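Local coordinates for putative peptide ABC-transport system periplasmic peptide-binding protein (Campylobacter jejuni, PDB 4OEV) that binds nickel in the periplasm, here as Ni(II) together with oxalate, and probably delivers it to an ABC-type importer, at residues A[414-419]-A[451-456]; A[205-210]-A[223-228]; A[94-99]-A[147-152]; A[104-109]-A[122-127]. All blocks are in the same frame, centred on the assembly; numbering follows the deposited sequence.

Contact 1 of 4, residues A[414-419]-A[451-456]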
loop_
_atom_site.group_PDB
_atom_site.type_symbol
_atom_site.label_atom_id
_atom_site.label_comp_id
_atom_site.label_asym_id
_atom_site.label_seq_id
_atom_site.Cartn_x
_atom_site.Cartn_y
_atom_site.Cartn_z
ATOM N N GLY A 414 -2.341 -10.064 11.405
ATOM C CA GLY A 414 -2.754 -10.216 12.800
ATOM C C GLY A 414 -3.699 -11.382 13.007
ATOM O O GLY A 414 -4.059 -11.685 14.146
ATOM N N HIS A 415 -4.070 -12.069 11.923
ATOM C CA HIS A 415 -4.931 -13.254 12.032
ATOM C C HIS A 415 -6.276 -12.869 12.562
ATOM O O HIS A 415 -6.843 -13.516 13.456
ATOM C CB HIS A 415 -4.272 -14.312 12.903
ATOM C CG HIS A 415 -2.828 -14.490 12.548
ATOM N ND1 HIS A 415 -2.423 -14.956 11.307
ATOM C CD2 HIS A 415 -1.700 -14.180 13.229
ATOM C CE1 HIS A 415 -1.099 -14.934 11.253
ATOM N NE2 HIS A 415 -0.640 -14.466 12.412
ATOM N N TYR A 416 -6.775 -11.788 12.011
ATOM C CA TYR A 416 -8.071 -11.224 12.442
ATOM C C TYR A 416 -9.221 -11.955 11.769
ATOM O O TYR A 416 -9.200 -12.061 10.562
ATOM C CB TYR A 416 -8.113 -9.768 12.057
ATOM C CG TYR A 416 -9.401 -9.026 12.386
ATOM C CD1 TYR A 416 -9.782 -8.798 13.715
ATOM C CD2 TYR A 416 -10.180 -8.492 11.387
ATOM C CE1 TYR A 416 -10.951 -8.081 14.016
ATOM C CE2 TYR A 416 -11.323 -7.766 11.667
ATOM C CZ TYR A 416 -11.711 -7.558 12.988
ATOM O OH TYR A 416 -12.896 -6.809 13.215
ATOM N N HIS A 417 -10.200 -12.464 12.519
ATOM C CA HIS A 417 -11.369 -13.166 11.911
ATOM C C HIS A 417 -12.647 -12.573 12.461
ATOM O O HIS A 417 -12.966 -12.777 13.636
ATOM C CB HIS A 417 -11.312 -14.660 12.217
ATOM C CG HIS A 417 -10.161 -15.365 11.575
ATOM N ND1 HIS A 417 -10.328 -16.404 10.671
ATOM C CD2 HIS A 417 -8.826 -15.184 11.697
ATOM C CE1 HIS A 417 -9.141 -16.826 10.273
ATOM N NE2 HIS A 417 -8.211 -16.094 10.874
ATOM N N ASP A 418 -13.382 -11.815 11.659
ATOM C CA ASP A 418 -14.670 -11.224 12.097
ATOM C C ASP A 418 -15.734 -11.457 11.061
ATOM O O ASP A 418 -15.534 -11.104 9.879
ATOM C CB ASP A 418 -14.548 -9.730 12.329
ATOM C CG ASP A 418 -15.800 -9.119 12.897
ATOM O OD1 ASP A 418 -16.690 -8.646 12.142
ATOM O OD2 ASP A 418 -15.918 -9.115 14.149
ATOM N N LYS A 419 -16.848 -12.071 11.466
ATOM C CA LYS A 419 -17.885 -12.386 10.501
ATOM C C LYS A 419 -18.539 -11.146 9.876
ATOM O O LYS A 419 -18.809 -11.141 8.656
ATOM C CB LYS A 419 -18.994 -13.248 11.123
ATOM C CG LYS A 419 -18.658 -14.690 11.340
ATOM C CD LYS A 419 -19.964 -15.403 11.790
ATOM C CE LYS A 419 -19.683 -16.824 12.337
ATOM N NZ LYS A 419 -20.941 -17.269 13.035
ATOM N N ASN A 451 -15.121 -4.629 17.005
ATOM C CA ASN A 451 -14.137 -5.663 17.181
ATOM C C ASN A 451 -12.841 -5.209 16.521
ATOM O O ASN A 451 -12.490 -5.654 15.419
ATOM C CB ASN A 451 -14.646 -6.980 16.605
ATOM C CG ASN A 451 -13.690 -8.126 16.856
ATOM O OD1 ASN A 451 -12.816 -8.063 17.741
ATOM N ND2 ASN A 451 -13.855 -9.177 16.107
ATOM N N PRO A 452 -12.119 -4.314 17.202
ATOM C CA PRO A 452 -10.971 -3.613 16.599
ATOM C C PRO A 452 -9.759 -4.544 16.378
ATOM O O PRO A 452 -9.273 -5.195 17.285
ATOM C CB PRO A 452 -10.667 -2.498 17.613
ATOM C CG PRO A 452 -11.233 -3.034 18.956
ATOM C CD PRO A 452 -12.434 -3.864 18.568
ATOM N N PRO A 453 -9.304 -4.636 15.128
ATOM C CA PRO A 453 -8.104 -5.427 14.847
ATOM C C PRO A 453 -6.833 -4.652 15.234
ATOM O O PRO A 453 -5.742 -5.247 15.338
ATOM C CB PRO A 453 -8.170 -5.601 13.335
ATOM C CG PRO A 453 -8.852 -4.363 12.872
ATOM C CD PRO A 453 -9.924 -4.118 13.888
ATOM N N PHE A 454 -6.975 -3.328 15.314
ATOM C CA PHE A 454 -5.824 -2.409 15.447
ATOM C C PHE A 454 -6.008 -1.416 16.593
ATOM O O PHE A 454 -7.115 -1.243 17.139
ATOM C CB PHE A 454 -5.571 -1.540 14.188
ATOM C CG PHE A 454 -5.221 -2.281 12.880
ATOM C CD1 PHE A 454 -4.863 -3.646 12.803
ATOM C CD2 PHE A 454 -5.162 -1.527 11.697
ATOM C CE1 PHE A 454 -4.585 -4.252 11.556
ATOM C CE2 PHE A 454 -4.874 -2.124 10.449
ATOM C CZ PHE A 454 -4.564 -3.477 10.384
ATOM N N ILE A 455 -4.937 -0.677 16.889
ATOM C CA ILE A 455 -5.116 0.702 17.368
ATOM C C ILE A 455 -4.779 1.626 16.187
ATOM O O ILE A 455 -3.600 1.654 15.761
ATOM C CB ILE A 455 -4.213 1.107 18.514
ATOM C CG1 ILE A 455 -4.425 0.179 19.721
ATOM C CG2 ILE A 455 -4.518 2.528 18.872
ATOM C CD1 ILE A 455 -3.495 0.506 20.885
ATOM N N PHE A 456 -5.777 2.290 15.596
ATOM C CA PHE A 456 -5.461 3.216 14.484
ATOM C C PHE A 456 -4.822 4.465 15.084
ATOM O O PHE A 456 -5.285 4.949 16.103
ATOM C CB PHE A 456 -6.682 3.594 13.685
ATOM C CG PHE A 456 -7.115 2.541 12.723
ATOM C CD1 PHE A 456 -6.756 2.641 11.374
ATOM C CD2 PHE A 456 -7.867 1.475 13.133
ATOM C CE1 PHE A 456 -7.157 1.694 10.445
ATOM C CE2 PHE A 456 -8.274 0.475 12.169
ATOM C CZ PHE A 456 -7.913 0.623 10.843
HETATM O O HOH W 1 -12.399 -11.828 16.634
#
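N451, the first residue to leave helix 434-450, meets the loop 414-419 through both its backbone and its side chain. Its carbonyl O takes a short hydrogen bond from the hydroxyl of Y416, 2.5 Å from OH to N451 O, with the donor in the carbonyl plane; the oxygen lies at the edge of the tyrosine ring. CG of N451 is anti to its own backbone N (chi1 -176°), which carries the amide to D418. There ND2 donates an almost straight bond (177°) to OD2 of D418, 2.8 Å away, on the anti lone pair of that oxygen. OD2 lies in the plane of the amide, while the carboxylate is turned 53° from it. ND2 also donates to a water that in turn donates to H417 O, while OD1 is held by R259. P452 points away from the loop, and its carbonyl is bound by R259 too. P453 turns back: its CB sits over the centre of the Y416 ring, 3.6 Å from the centroid, a CH-pi contact over one face; L448 also touches this tyrosine. From F454 onward the chain enters strand 454-467 and leaves the loop behind. D418 OD1 meanwhile bonds V421 N, so one carboxylate caps the N terminus of helix 419-429 through OD1 and, through OD2, holds the residue that follows helix 434-450, as in a helical hairpin with its open ends tied together.

Contact 2 of 4, residues A[205-210]-A[223-228]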
loop_
_atom_site.group_PDB
_atom_site.type_symbol
_atom_site.label_atom_id
_atom_site.label_comp_id
_atom_site.label_asym_id
_atom_site.label_seq_id
_atom_site.Cartn_x
_atom_site.Cartn_y
_atom_site.Cartn_z
ATOM N N ALA A 205 21.119 12.008 3.887
ATOM C CA ALA A 205 22.550 12.254 3.672
ATOM C C ALA A 205 22.911 12.221 2.213
ATOM O O ALA A 205 23.839 12.903 1.778
ATOM C CB ALA A 205 23.362 11.246 4.397
ATOM N N GLU A 206 22.252 11.337 1.464
ATOM C CA GLU A 206 22.577 11.205 0.062
ATOM C C GLU A 206 21.986 12.357 -0.743
ATOM O O GLU A 206 22.534 12.748 -1.785
ATOM C CB GLU A 206 22.135 9.838 -0.469
ATOM C CG GLU A 206 23.000 8.730 0.122
ATOM C CD GLU A 206 23.071 7.476 -0.712
ATOM O OE1 GLU A 206 22.651 7.485 -1.891
ATOM O OE2 GLU A 206 23.577 6.469 -0.181
ATOM N N LEU A 207 20.901 12.944 -0.267
ATOM C CA LEU A 207 20.462 14.192 -0.869
ATOM C C LEU A 207 21.551 15.233 -0.667
ATOM O O LEU A 207 22.006 15.874 -1.616
ATOM C CB LEU A 207 19.151 14.682 -0.257
ATOM C CG LEU A 207 17.910 13.966 -0.793
ATOM C CD1 LEU A 207 16.680 14.234 0.087
ATOM C CD2 LEU A 207 17.680 14.383 -2.245
ATOM N N LYS A 208 22.009 15.349 0.582
ATOM C CA LYS A 208 22.996 16.365 0.934
ATOM C C LYS A 208 24.314 16.215 0.214
ATOM O O LYS A 208 24.882 17.209 -0.223
ATOM C CB LYS A 208 23.221 16.344 2.448
ATOM C CG LYS A 208 22.102 16.993 3.224
ATOM C CD LYS A 208 22.195 18.535 3.159
ATOM C CE LYS A 208 21.072 19.180 3.987
ATOM N NZ LYS A 208 21.144 20.670 4.104
ATOM N N ASN A 209 24.815 15.000 0.030
ATOM C CA ASN A 209 26.102 14.876 -0.662
ATOM C C ASN A 209 25.964 14.610 -2.181
ATOM O O ASN A 209 26.933 14.240 -2.845
ATOM C CB ASN A 209 26.958 13.799 0.012
ATOM C CG ASN A 209 26.388 12.405 -0.124
ATOM O OD1 ASN A 209 25.584 12.119 -1.009
ATOM N ND2 ASN A 209 26.786 11.526 0.786
ATOM N N GLY A 210 24.758 14.808 -2.711
ATOM C CA GLY A 210 24.513 14.751 -4.147
ATOM C C GLY A 210 24.523 13.381 -4.781
ATOM O O GLY A 210 24.691 13.256 -5.996
ATOM N N ASN A 223 14.056 19.285 9.054
ATOM C CA ASN A 223 14.711 20.515 9.469
ATOM C C ASN A 223 16.038 20.752 8.746
ATOM O O ASN A 223 16.419 21.900 8.518
ATOM C CB ASN A 223 14.955 20.532 10.993
ATOM C CG ASN A 223 13.688 20.782 11.797
ATOM O OD1 ASN A 223 12.582 20.819 11.250
ATOM N ND2 ASN A 223 13.855 20.992 13.122
ATOM N N ILE A 224 16.761 19.702 8.377
ATOM C CA ILE A 224 18.016 19.986 7.703
ATOM C C ILE A 224 17.840 20.342 6.213
ATOM O O ILE A 224 18.842 20.614 5.554
ATOM C CB ILE A 224 19.019 18.834 7.820
ATOM C CG1 ILE A 224 18.544 17.628 7.007
ATOM C CG2 ILE A 224 19.223 18.462 9.284
ATOM C CD1 ILE A 224 19.634 16.596 6.798
ATOM N N PHE A 225 16.593 20.352 5.706
ATOM C CA PHE A 225 16.319 20.786 4.309
ATOM C C PHE A 225 15.524 22.105 4.204
ATOM O O PHE A 225 15.583 22.790 3.169
ATOM C CB PHE A 225 15.562 19.683 3.537
ATOM C CG PHE A 225 16.396 18.476 3.299
ATOM C CD1 PHE A 225 17.404 18.492 2.356
ATOM C CD2 PHE A 225 16.232 17.338 4.099
ATOM C CE1 PHE A 225 18.222 17.390 2.172
ATOM C CE2 PHE A 225 17.043 16.226 3.915
ATOM C CZ PHE A 225 18.039 16.246 2.974
ATOM N N LYS A 226 14.782 22.468 5.257
ATOM C CA LYS A 226 13.905 23.648 5.196
ATOM C C LYS A 226 14.659 24.943 4.942
ATOM O O LYS A 226 14.079 25.886 4.412
ATOM C CB LYS A 226 13.110 23.808 6.486
ATOM C CG LYS A 226 11.926 22.836 6.656
ATOM C CD LYS A 226 11.517 22.783 8.151
ATOM C CE LYS A 226 10.078 23.227 8.411
ATOM N NZ LYS A 226 9.262 22.072 8.969
ATOM N N ASN A 227 15.942 25.009 5.307
ATOM C CA ASN A 227 16.685 26.252 5.081
ATOM C C ASN A 227 17.798 26.114 4.027
ATOM O O ASN A 227 18.708 26.945 3.950
ATOM C CB ASN A 227 17.281 26.775 6.400
ATOM C CG ASN A 227 17.223 28.264 6.472
ATOM O OD1 ASN A 227 16.164 28.849 6.225
ATOM N ND2 ASN A 227 18.370 28.911 6.720
ATOM N N ASP A 228 17.724 25.046 3.237
ATOM C CA ASP A 228 18.702 24.757 2.201
ATOM C C ASP A 228 18.098 25.055 0.836
ATOM O O ASP A 228 17.240 24.313 0.331
ATOM C CB ASP A 228 19.155 23.285 2.274
ATOM C CG ASP A 228 20.399 22.989 1.410
ATOM O OD1 ASP A 228 21.103 22.015 1.732
ATOM O OD2 ASP A 228 20.673 23.697 0.408
#
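Two short helical pieces flanking strand 214-216 meet here: the C-terminal turn of helix 200-208, ended by a Schellman motif with G210 at C-prime, and the weakly bonded helical turn 223-226. The tight part lies on the inner side, where the buried F225 reaches L207. CB of L207 is 3.8 Å from CE1 of F225, and CD1 of L207 comes equally near CZ, the two side chains crossing at about a right angle. Behind them F231 packs edge-to-face with F225, and V465 of strand 454-467 touches both L207 and F225, placing the pair against that strand's sheet. The solvent side rests on the exposed side chain of K208, whose polar tip is firmly held; its loose part is the 4.1 Å approach of K208 CE to I224 CD1. Bent at chi2 (-77°) and extended beyond, the lysine passes F225, with CE 3.8 Å from CE1 of the ring. A salt bridge links K208 NZ to D228 OD1 on its anti lone pair, while D228 OD2 is taken by the backbone N of N230. The ammonium group's second bond, 2.7 Å from K208 NZ to I224 O, runs nearly along the C=O axis, at 168°.

Contact 3 of 4, residues A[94-99]-A[147-152]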
loop_
_atom_site.group_PDB
_atom_site.type_symbol
_atom_site.label_atom_id
_atom_site.label_comp_id
_atom_site.label_asym_id
_atom_site.label_seq_id
_atom_site.Cartn_x
_atom_site.Cartn_y
_atom_site.Cartn_z
ATOM N N PRO A 94 -4.695 -19.982 -10.267
ATOM C CA PRO A 94 -4.158 -20.240 -8.927
ATOM C C PRO A 94 -2.706 -20.735 -8.928
ATOM O O PRO A 94 -1.963 -20.460 -7.984
ATOM C CB PRO A 94 -5.093 -21.351 -8.372
ATOM C CG PRO A 94 -6.366 -21.237 -9.161
ATOM C CD PRO A 94 -5.891 -20.803 -10.557
ATOM N N LYS A 95 -2.284 -21.377 -10.007
ATOM C CA LYS A 95 -0.936 -21.933 -10.071
ATOM C C LYS A 95 0.106 -20.821 -10.193
ATOM O O LYS A 95 1.306 -21.081 -10.067
ATOM C CB LYS A 95 -0.824 -22.952 -11.212
ATOM C CG LYS A 95 -1.471 -24.289 -10.883
ATOM C CD LYS A 95 -1.075 -25.439 -11.830
ATOM C CE LYS A 95 -1.515 -25.182 -13.277
ATOM N NZ LYS A 95 -1.624 -26.431 -14.088
ATOM N N ASN A 96 -0.345 -19.594 -10.448
ATOM C CA ASN A 96 0.604 -18.477 -10.500
ATOM C C ASN A 96 0.800 -17.769 -9.159
ATOM O O ASN A 96 1.747 -16.983 -9.022
ATOM C CB ASN A 96 0.199 -17.431 -11.536
ATOM C CG ASN A 96 0.392 -17.917 -12.938
ATOM O OD1 ASN A 96 1.278 -18.735 -13.185
ATOM N ND2 ASN A 96 -0.411 -17.413 -13.872
ATOM N N ASN A 97 -0.053 -18.060 -8.175
ATOM C CA ASN A 97 0.075 -17.472 -6.824
ATOM C C ASN A 97 0.189 -15.953 -6.818
ATOM O O ASN A 97 0.970 -15.376 -6.059
ATOM C CB ASN A 97 1.270 -18.095 -6.082
ATOM C CG ASN A 97 1.205 -19.612 -6.091
ATOM O OD1 ASN A 97 0.305 -20.188 -5.509
ATOM N ND2 ASN A 97 2.130 -20.259 -6.810
ATOM N N SER A 98 -0.647 -15.305 -7.624
ATOM C CA SER A 98 -0.552 -13.867 -7.862
ATOM C C SER A 98 -0.906 -13.059 -6.635
ATOM O O SER A 98 -1.831 -13.417 -5.918
ATOM C CB SER A 98 -1.461 -13.467 -9.020
ATOM O OG SER A 98 -1.424 -12.057 -9.170
ATOM N N SER A 99 -0.169 -11.971 -6.386
ATOM C CA SER A 99 -0.425 -11.103 -5.231
ATOM C C SER A 99 -1.769 -10.358 -5.423
ATOM O O SER A 99 -2.374 -9.862 -4.472
ATOM C CB SER A 99 0.723 -10.086 -5.092
ATOM O OG SER A 99 0.739 -9.335 -6.317
ATOM N N ASN A 147 7.070 -20.501 -16.471
ATOM C CA ASN A 147 6.545 -20.550 -15.106
ATOM C C ASN A 147 6.615 -19.151 -14.551
ATOM O O ASN A 147 7.687 -18.661 -14.206
ATOM C CB ASN A 147 7.331 -21.537 -14.262
ATOM C CG ASN A 147 6.741 -21.728 -12.864
ATOM O OD1 ASN A 147 5.960 -20.904 -12.371
ATOM N ND2 ASN A 147 7.075 -22.852 -12.249
ATOM N N LEU A 148 5.461 -18.496 -14.481
ATOM C CA LEU A 148 5.400 -17.110 -14.106
ATOM C C LEU A 148 6.057 -16.863 -12.742
ATOM O O LEU A 148 6.566 -15.769 -12.487
ATOM C CB LEU A 148 3.949 -16.634 -14.093
ATOM C CG LEU A 148 3.795 -15.104 -14.119
ATOM C CD1 LEU A 148 4.165 -14.555 -15.519
ATOM C CD2 LEU A 148 2.390 -14.706 -13.711
ATOM N N ASN A 149 6.036 -17.879 -11.882
ATOM C CA ASN A 149 6.589 -17.779 -10.533
ATOM C C ASN A 149 8.096 -17.563 -10.470
ATOM O O ASN A 149 8.592 -16.816 -9.619
ATOM C CB ASN A 149 6.252 -19.038 -9.707
ATOM C CG ASN A 149 4.749 -19.263 -9.557
ATOM O OD1 ASN A 149 4.130 -18.701 -8.671
ATOM N ND2 ASN A 149 4.183 -20.139 -10.379
ATOM N N THR A 150 8.823 -18.224 -11.363
ATOM C CA THR A 150 10.268 -18.289 -11.226
ATOM C C THR A 150 11.012 -17.829 -12.474
ATOM O O THR A 150 12.228 -17.895 -12.510
ATOM C CB THR A 150 10.699 -19.722 -10.877
ATOM O OG1 THR A 150 10.200 -20.617 -11.872
ATOM C CG2 THR A 150 10.110 -20.174 -9.499
ATOM N N SER A 151 10.286 -17.365 -13.487
ATOM C CA SER A 151 10.876 -17.040 -14.811
ATOM C C SER A 151 11.994 -16.014 -14.677
ATOM O O SER A 151 11.921 -15.142 -13.808
ATOM C CB SER A 151 9.803 -16.498 -15.753
ATOM O OG SER A 151 10.321 -16.185 -17.048
ATOM N N SER A 152 13.017 -16.119 -15.530
ATOM C CA SER A 152 14.123 -15.162 -15.493
ATOM C C SER A 152 13.651 -13.799 -15.993
ATOM O O SER A 152 14.275 -12.767 -15.703
ATOM C CB SER A 152 15.311 -15.675 -16.296
ATOM O OG SER A 152 14.973 -15.921 -17.655
HETATM O O HOH W 2 2.642 -19.497 -15.255
#
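The amide of N149 spans the gap to the turn 94-96, using both of its ends. ND2 donates to K95 O at 3.0 Å, nearly straight (172°) and in the plane of both amide and carbonyl. OD1 accepts from N97 ND2 at 3.1 Å, but this donor stands above the carbonyl plane of N149, 39° out of it, and the amides are inclined by 49°. Beside this pair N96 crosses L148 at about a right angle, its OD1 lying 3.5 Å from L148 CB, and a water lies between N96 OD1 and L148 N, accepting from the latter. One step out, N147 positions N149: its OD1 closes an Asx turn by accepting from N149 N, and takes the second N-H of N149 ND2 at 2.8 Å. A90 O holds N96 ND2. At the surface, away from the nickel site, the loop after helix 81-92 is thus joined to the one between helix 140-143 and strand 163-169. With both N-H groups donated, ND2 fixes which way the N149 amide is flipped, turning OD1 toward N96 O, 3.0 Å away. Those two acceptors should repel mildly, probably offset by N97 and the hydroxyl of Y22, which bonds N96 O.

Contact 4 of 4, residues A[104-109]-A[122-127]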
loop_
_atom_site.group_PDB
_atom_site.type_symbol
_atom_site.label_atom_id
_atom_site.label_comp_id
_atom_site.label_asym_id
_atom_site.label_seq_id
_atom_site.Cartn_x
_atom_site.Cartn_y
_atom_site.Cartn_z
ATOM N N PHE A 104 -8.790 -10.370 -9.577
ATOM C CA PHE A 104 -9.188 -11.014 -10.862
ATOM C C PHE A 104 -9.914 -12.342 -10.773
ATOM O O PHE A 104 -10.296 -12.889 -11.819
ATOM C CB PHE A 104 -7.942 -11.190 -11.733
ATOM C CG PHE A 104 -7.307 -9.890 -12.094
ATOM C CD1 PHE A 104 -6.444 -9.255 -11.199
ATOM C CD2 PHE A 104 -7.615 -9.252 -13.282
ATOM C CE1 PHE A 104 -5.889 -8.019 -11.506
ATOM C CE2 PHE A 104 -7.035 -8.016 -13.608
ATOM C CZ PHE A 104 -6.180 -7.398 -12.717
ATOM N N GLU A 105 -10.144 -12.853 -9.555
ATOM C CA GLU A 105 -10.802 -14.156 -9.364
ATOM C C GLU A 105 -12.221 -14.157 -9.881
ATOM O O GLU A 105 -12.806 -15.209 -10.169
ATOM C CB GLU A 105 -10.825 -14.563 -7.875
ATOM C CG GLU A 105 -11.589 -13.544 -6.997
ATOM C CD GLU A 105 -11.604 -13.930 -5.522
ATOM O OE1 GLU A 105 -11.331 -15.127 -5.268
ATOM O OE2 GLU A 105 -11.789 -13.034 -4.631
ATOM N N ASP A 106 -12.789 -12.969 -9.982
ATOM C CA ASP A 106 -14.174 -12.829 -10.344
ATOM C C ASP A 106 -14.428 -12.788 -11.868
ATOM O O ASP A 106 -15.564 -12.607 -12.320
ATOM C CB ASP A 106 -14.699 -11.573 -9.700
ATOM C CG ASP A 106 -16.163 -11.383 -9.941
ATOM O OD1 ASP A 106 -16.917 -12.376 -9.820
ATOM O OD2 ASP A 106 -16.526 -10.270 -10.373
ATOM N N ILE A 107 -13.381 -13.007 -12.649
ATOM C CA ILE A 107 -13.505 -13.031 -14.107
ATOM C C ILE A 107 -13.912 -14.413 -14.567
ATOM O O ILE A 107 -13.216 -15.395 -14.282
ATOM C CB ILE A 107 -12.197 -12.647 -14.755
ATOM C CG1 ILE A 107 -11.912 -11.203 -14.410
ATOM C CG2 ILE A 107 -12.271 -12.854 -16.324
ATOM C CD1 ILE A 107 -10.532 -10.868 -14.571
ATOM N N LYS A 108 -15.049 -14.502 -15.251
ATOM C CA LYS A 108 -15.509 -15.777 -15.740
ATOM C C LYS A 108 -14.890 -16.149 -17.089
ATOM O O LYS A 108 -14.437 -17.279 -17.266
ATOM C CB LYS A 108 -17.019 -15.774 -15.857
ATOM C CG LYS A 108 -17.589 -17.104 -16.390
ATOM C CD LYS A 108 -19.066 -17.041 -16.328
ATOM C CE LYS A 108 -19.661 -18.348 -16.836
ATOM N NZ LYS A 108 -21.125 -18.365 -16.607
ATOM N N SER A 109 -14.863 -15.193 -18.022
ATOM C CA SER A 109 -14.328 -15.412 -19.358
ATOM C C SER A 109 -13.783 -14.120 -19.958
ATOM O O SER A 109 -14.304 -13.023 -19.673
ATOM C CB SER A 109 -15.412 -15.958 -20.296
ATOM O OG SER A 109 -16.450 -14.992 -20.405
ATOM N N LEU A 122 -17.916 -11.360 -16.128
ATOM C CA LEU A 122 -17.657 -11.610 -14.705
ATOM C C LEU A 122 -18.732 -12.502 -14.109
ATOM O O LEU A 122 -19.857 -12.519 -14.586
ATOM C CB LEU A 122 -17.609 -10.312 -13.939
ATOM C CG LEU A 122 -16.639 -9.186 -14.284
ATOM C CD1 LEU A 122 -16.904 -8.059 -13.285
ATOM C CD2 LEU A 122 -15.225 -9.723 -14.189
ATOM N N PHE A 123 -18.412 -13.198 -13.020
ATOM C CA PHE A 123 -19.430 -14.002 -12.327
ATOM C C PHE A 123 -20.456 -13.106 -11.611
ATOM O O PHE A 123 -21.659 -13.382 -11.595
ATOM C CB PHE A 123 -18.783 -14.928 -11.298
ATOM C CG PHE A 123 -17.933 -16.012 -11.879
ATOM C CD1 PHE A 123 -18.505 -17.104 -12.499
ATOM C CD2 PHE A 123 -16.552 -15.955 -11.761
ATOM C CE1 PHE A 123 -17.719 -18.108 -13.009
ATOM C CE2 PHE A 123 -15.758 -16.955 -12.284
ATOM C CZ PHE A 123 -16.346 -18.031 -12.904
ATOM N N LYS A 124 -19.946 -12.071 -10.949
ATOM C CA LYS A 124 -20.765 -11.133 -10.200
ATOM C C LYS A 124 -20.136 -9.746 -10.376
ATOM O O LYS A 124 -18.983 -9.642 -10.792
ATOM C CB LYS A 124 -20.865 -11.569 -8.729
ATOM C CG LYS A 124 -19.570 -11.988 -8.117
ATOM C CD LYS A 124 -19.781 -12.752 -6.824
ATOM C CE LYS A 124 -18.997 -14.059 -6.844
ATOM N NZ LYS A 124 -18.510 -14.460 -5.470
ATOM N N PRO A 125 -20.878 -8.671 -10.068
ATOM C CA PRO A 125 -20.280 -7.349 -10.336
ATOM C C PRO A 125 -19.015 -7.128 -9.505
ATOM O O PRO A 125 -18.935 -7.648 -8.391
ATOM C CB PRO A 125 -21.387 -6.362 -9.917
ATOM C CG PRO A 125 -22.669 -7.201 -9.848
ATOM C CD PRO A 125 -22.223 -8.573 -9.464
ATOM N N TYR A 126 -18.058 -6.359 -10.038
ATOM C CA TYR A 126 -16.849 -5.984 -9.313
ATOM C C TYR A 126 -16.473 -4.617 -9.821
ATOM O O TYR A 126 -15.641 -4.497 -10.720
ATOM C CB TYR A 126 -15.711 -7.002 -9.532
ATOM C CG TYR A 126 -14.480 -6.732 -8.700
ATOM C CD1 TYR A 126 -14.542 -6.683 -7.291
ATOM C CD2 TYR A 126 -13.253 -6.518 -9.312
ATOM C CE1 TYR A 126 -13.411 -6.396 -6.551
ATOM C CE2 TYR A 126 -12.145 -6.261 -8.598
ATOM C CZ TYR A 126 -12.206 -6.207 -7.201
ATOM O OH TYR A 126 -11.066 -5.925 -6.496
ATOM N N PRO A 127 -17.143 -3.578 -9.298
ATOM C CA PRO A 127 -16.951 -2.209 -9.790
ATOM C C PRO A 127 -15.482 -1.782 -9.722
ATOM O O PRO A 127 -15.042 -0.986 -10.557
ATOM C CB PRO A 127 -17.770 -1.358 -8.815
ATOM C CG PRO A 127 -18.648 -2.289 -8.075
ATOM C CD PRO A 127 -18.059 -3.638 -8.145
#
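D106 occupies the third position of the type I turn from F104 to I107, and its side chain reaches into the bend of 122-127. CB leads to a carboxylate lying anti to the backbone N (chi1 -176°). CG is flanked by backbone and side chain of K124. OD1 accepts from K124 N at 3.2 Å through its syn lone pair, the bond somewhat bent at 144°, and touches K124 CG and F123 CB as well. OD2, at the tip, lies 2.6 Å from K124 O and 3.5 Å from Y126 CB, with CD1 of L122 on its flank. K124 NZ remains 5.1 Å from D106 OD1 and makes no salt bridge with it. The backbone of D106 adds a further bond, F123 N to D106 O at 3.0 Å, in the carbonyl plane. Next to it F123 lays its ring against K108: CB of the lysine sits over the ring centre, 3.7 Å from the centroid, a CH-pi contact, and the extended chain continues across the ring toward solvent. On the inner side I107 CG1 meets L122 CD2, with F129 and I88 packing on I107. I107 and L122 form an antiparallel non-hydrogen-bonded pair, followed by a classic bulge in which K108 and S109 face T121: the open end of the beta hairpin 107-122, at the margin of a four-stranded antiparallel sheet.

How the contacts relate
From the N terminus, contact 3 opens first, just after helix 81-92, and closes on the loop that precedes strand 163-169; its segments are 48 residues apart at their closest ends. Contact 4 is nested within it and closes the hairpin of strands 107-114 and 117-122; the two come within about 6 Å at their nearest atoms without touching. Contact 2 follows in series, joining helix 200-208 to the helical turn 223-226, and lies on the opposite side of the chain's centre from contact 4. Contact 1 comes last, bringing together the ends of the two-helix excursion 419-450 where strand 454-467 begins. The same strand, through V465, also touches contact 2.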